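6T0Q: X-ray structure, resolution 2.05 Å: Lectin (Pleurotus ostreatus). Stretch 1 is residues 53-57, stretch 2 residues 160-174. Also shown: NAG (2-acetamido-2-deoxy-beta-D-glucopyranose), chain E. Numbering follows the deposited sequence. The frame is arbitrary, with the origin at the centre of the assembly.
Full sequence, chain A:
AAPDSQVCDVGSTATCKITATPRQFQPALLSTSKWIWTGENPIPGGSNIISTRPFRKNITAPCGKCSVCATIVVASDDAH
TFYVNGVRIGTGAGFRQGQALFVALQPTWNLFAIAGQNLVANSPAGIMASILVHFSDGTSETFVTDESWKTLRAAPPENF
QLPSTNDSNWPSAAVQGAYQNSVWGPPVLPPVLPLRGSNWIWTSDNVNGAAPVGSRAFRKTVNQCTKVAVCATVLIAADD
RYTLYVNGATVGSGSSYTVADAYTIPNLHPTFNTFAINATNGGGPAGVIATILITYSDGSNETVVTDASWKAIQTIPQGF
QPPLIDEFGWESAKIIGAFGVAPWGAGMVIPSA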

# COMPACT_ATOMS: atom_id res chain seq x y z
N ARG A 53 -21.80 -9.40 -34.93
CA ARG A 53 -22.14 -8.02 -35.27
C ARG A 53 -21.71 -7.06 -34.16
O ARG A 53 -21.82 -7.41 -32.97
CB ARG A 53 -23.66 -7.89 -35.51
CG ARG A 53 -24.16 -8.68 -36.73
CD ARG A 53 -23.56 -8.10 -38.01
NE ARG A 53 -24.10 -8.71 -39.23
CZ ARG A 53 -23.41 -9.54 -40.02
NH1 ARG A 53 -22.16 -9.87 -39.70
NH2 ARG A 53 -23.97 -10.02 -41.12
N PRO A 54 -21.22 -5.87 -34.51
CA PRO A 54 -20.80 -4.90 -33.49
C PRO A 54 -21.92 -3.96 -33.06
O PRO A 54 -22.82 -3.62 -33.84
CB PRO A 54 -19.72 -4.09 -34.22
CG PRO A 54 -20.22 -4.04 -35.63
CD PRO A 54 -20.92 -5.39 -35.87
N PHE A 55 -21.84 -3.53 -31.81
CA PHE A 55 -22.76 -2.55 -31.23
C PHE A 55 -21.96 -1.60 -30.35
O PHE A 55 -21.14 -2.06 -29.55
CB PHE A 55 -23.87 -3.25 -30.43
CG PHE A 55 -24.65 -4.24 -31.26
CD1 PHE A 55 -25.74 -3.81 -32.01
CD2 PHE A 55 -24.25 -5.56 -31.34
CE1 PHE A 55 -26.44 -4.71 -32.82
CE2 PHE A 55 -24.95 -6.47 -32.14
CZ PHE A 55 -26.04 -6.04 -32.89
N ARG A 56 -22.20 -0.30 -30.50
CA ARG A 56 -21.42 0.74 -29.84
C ARG A 56 -22.32 1.86 -29.37
O ARG A 56 -23.28 2.23 -30.07
CB ARG A 56 -20.39 1.39 -30.78
CG ARG A 56 -19.08 0.69 -30.93
CD ARG A 56 -18.26 1.42 -32.00
NE ARG A 56 -18.08 2.85 -31.72
CZ ARG A 56 -16.90 3.42 -31.49
NH1 ARG A 56 -15.80 2.69 -31.49
NH2 ARG A 56 -16.81 4.74 -31.26
N LYS A 57 -21.97 2.46 -28.24
CA LYS A 57 -22.66 3.66 -27.78
C LYS A 57 -21.70 4.47 -26.91
O LYS A 57 -21.16 3.94 -25.93
CB LYS A 57 -23.91 3.27 -27.02
CG LYS A 57 -24.53 4.36 -26.21
CD LYS A 57 -25.49 5.19 -27.01
CE LYS A 57 -26.38 5.95 -26.04
NZ LYS A 57 -27.21 6.97 -26.72
N PHE A 160 -13.05 -2.24 -33.48
CA PHE A 160 -14.32 -1.52 -33.43
C PHE A 160 -14.63 -1.01 -32.03
O PHE A 160 -15.32 0.00 -31.88
CB PHE A 160 -15.46 -2.42 -33.91
CG PHE A 160 -16.05 -3.28 -32.83
CD1 PHE A 160 -15.44 -4.47 -32.47
CD2 PHE A 160 -17.21 -2.89 -32.17
CE1 PHE A 160 -15.98 -5.26 -31.46
CE2 PHE A 160 -17.75 -3.68 -31.16
CZ PHE A 160 -17.14 -4.87 -30.81
N GLN A 161 -14.12 -1.68 -31.00
CA GLN A 161 -14.41 -1.33 -29.61
C GLN A 161 -13.56 -0.18 -29.11
O GLN A 161 -13.76 0.27 -27.97
CB GLN A 161 -14.22 -2.54 -28.69
CG GLN A 161 -12.76 -2.91 -28.41
CD GLN A 161 -12.14 -3.77 -29.50
OE1 GLN A 161 -12.61 -3.80 -30.63
NE2 GLN A 161 -11.07 -4.48 -29.15
N LEU A 162 -12.62 0.32 -29.92
CA LEU A 162 -11.73 1.38 -29.45
C LEU A 162 -12.36 2.74 -29.68
O LEU A 162 -13.05 2.95 -30.69
CB LEU A 162 -10.37 1.32 -30.15
CG LEU A 162 -9.56 0.04 -29.90
CD1 LEU A 162 -8.15 0.17 -30.46
CD2 LEU A 162 -9.53 -0.32 -28.43
N PRO A 163 -12.15 3.67 -28.74
CA PRO A 163 -12.60 5.05 -28.95
C PRO A 163 -12.05 5.68 -30.22
O PRO A 163 -12.67 6.61 -30.75
CB PRO A 163 -12.10 5.78 -27.70
CG PRO A 163 -11.11 4.84 -27.06
CD PRO A 163 -11.58 3.47 -27.40
N SER A 164 -10.91 5.21 -30.72
CA SER A 164 -10.35 5.75 -31.95
C SER A 164 -11.17 5.39 -33.19
O SER A 164 -10.95 5.99 -34.24
CB SER A 164 -8.91 5.27 -32.12
OG SER A 164 -8.84 3.86 -32.06
N THR A 165 -12.08 4.43 -33.10
CA THR A 165 -12.96 4.12 -34.22
C THR A 165 -14.12 5.10 -34.26
O THR A 165 -14.78 5.35 -33.24
CB THR A 165 -13.46 2.68 -34.13
OG1 THR A 165 -12.37 1.79 -34.36
CG2 THR A 165 -14.56 2.42 -35.16
N ASN A 166 -14.37 5.67 -35.44
CA ASN A 166 -15.44 6.64 -35.64
C ASN A 166 -16.69 5.91 -36.11
O ASN A 166 -16.67 5.26 -37.17
CB ASN A 166 -15.00 7.69 -36.67
CG ASN A 166 -15.93 8.89 -36.75
OD1 ASN A 166 -17.08 8.84 -36.34
ND2 ASN A 166 -15.41 10.00 -37.29
N ASP A 167 -17.78 6.00 -35.34
CA ASP A 167 -19.03 5.34 -35.70
C ASP A 167 -20.09 6.31 -36.20
O ASP A 167 -21.27 5.95 -36.29
CB ASP A 167 -19.56 4.50 -34.52
CG ASP A 167 -19.95 5.35 -33.30
OD1 ASP A 167 -20.14 6.58 -33.42
OD2 ASP A 167 -20.08 4.77 -32.20
N SER A 168 -19.69 7.54 -36.56
CA SER A 168 -20.66 8.57 -36.92
C SER A 168 -21.51 8.16 -38.12
O SER A 168 -22.69 8.52 -38.20
CB SER A 168 -19.94 9.89 -37.20
OG SER A 168 -18.92 9.69 -38.17
N ASN A 169 -20.93 7.42 -39.07
CA ASN A 169 -21.66 6.99 -40.25
C ASN A 169 -22.24 5.58 -40.13
O ASN A 169 -22.83 5.09 -41.10
CB ASN A 169 -20.76 7.07 -41.49
CG ASN A 169 -20.47 8.51 -41.89
OD1 ASN A 169 -21.35 9.38 -41.85
ND2 ASN A 169 -19.22 8.78 -42.27
N TRP A 170 -22.08 4.93 -38.98
CA TRP A 170 -22.72 3.63 -38.78
C TRP A 170 -24.24 3.79 -38.70
O TRP A 170 -24.74 4.78 -38.16
CB TRP A 170 -22.24 2.98 -37.49
CG TRP A 170 -20.84 2.49 -37.48
CD1 TRP A 170 -19.80 2.91 -38.26
CD2 TRP A 170 -20.30 1.47 -36.61
NE1 TRP A 170 -18.66 2.22 -37.94
CE2 TRP A 170 -18.93 1.33 -36.93
CE3 TRP A 170 -20.84 0.67 -35.60
CZ2 TRP A 170 -18.10 0.42 -36.28
CZ3 TRP A 170 -20.02 -0.24 -34.95
CH2 TRP A 170 -18.66 -0.35 -35.29
N PRO A 171 -25.00 2.80 -39.18
CA PRO A 171 -26.45 2.84 -39.00
C PRO A 171 -26.84 2.57 -37.55
O PRO A 171 -26.05 2.06 -36.75
CB PRO A 171 -26.95 1.73 -39.93
CG PRO A 171 -25.82 0.74 -39.94
CD PRO A 171 -24.56 1.60 -39.91
N SER A 172 -28.08 2.93 -37.23
CA SER A 172 -28.66 2.68 -35.91
C SER A 172 -28.98 1.20 -35.73
O SER A 172 -29.47 0.54 -36.65
CB SER A 172 -29.94 3.49 -35.73
OG SER A 172 -29.73 4.86 -35.99
N ALA A 173 -28.74 0.70 -34.52
CA ALA A 173 -29.22 -0.63 -34.17
C ALA A 173 -30.74 -0.70 -34.29
O ALA A 173 -31.45 0.31 -34.17
CB ALA A 173 -28.78 -0.99 -32.73
N ALA A 174 -31.27 -1.91 -34.54
CA ALA A 174 -32.70 -2.11 -34.69
C ALA A 174 -33.24 -2.90 -33.50
O ALA A 174 -32.74 -3.99 -33.19
CB ALA A 174 -33.03 -2.84 -36.00
C1 NAG E . -17.93 10.90 -26.63
C2 NAG E . -16.63 10.97 -27.44
C3 NAG E . -15.71 12.06 -26.87
C4 NAG E . -16.43 13.40 -26.77
C5 NAG E . -17.74 13.22 -26.00
C6 NAG E . -18.58 14.47 -25.94
C7 NAG E . -15.97 8.87 -28.50
C8 NAG E . -15.23 7.57 -28.35
N2 NAG E . -15.95 9.69 -27.45
O3 NAG E . -14.57 12.17 -27.72
O5 NAG E . -18.55 12.19 -26.60
O6 NAG E . -19.28 14.66 -27.16
O7 NAG E . -16.57 9.16 -29.53
O HOH W 1 -18.40 7.00 -30.58

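Stretch 1 is a strand whose side chains alternate, and stretch 2 is largely loop and packs against it. Arg53 points away from the loop and makes no contact with it. Pro54 points toward it and packs against two aromatic side chains. Pro54 CB lies 3.5 Å from CD2 of Phe160, and Pro54 CG lies 3.9 Å from CZ3 of Trp170.

Phe55 starts away, but its ring comes back near the loop. Ala173 CB sits at the ring edge, 4.2 Å from Phe55 CD1.

Arg56 dominates the contact, with the largest area covered. Its guanidinium meets acceptors near its own plane, where its N-H groups point. Arg56 NE donates to Asp167 OD2 at 2.8 Å, forming a salt bridge between the carboxylate and the positive guanidinium. Arg56 NH2 adds a weak bond to the same Asp167 OD2 at 3.4 Å. Arg56 NH1 donates to two backbone carbonyls, Phe160 O at 2.8 Å and Leu162 O at 2.9 Å. Leu162 O also accepts from Thr165 N at 3.0 Å within a type I turn, so the arginine binds a carbonyl already held by the turn. A water accepts from Arg56 NH2 at 2.8 Å and donates to NAG O7 at 3.0 Å, linking the arginine to the sugar. Arg56 CD packs 3.8 Å from Trp170 CH2.

Lys57 points away again and makes no contact with stretch 2; its NZ is hydrogen-bonded elsewhere in the structure.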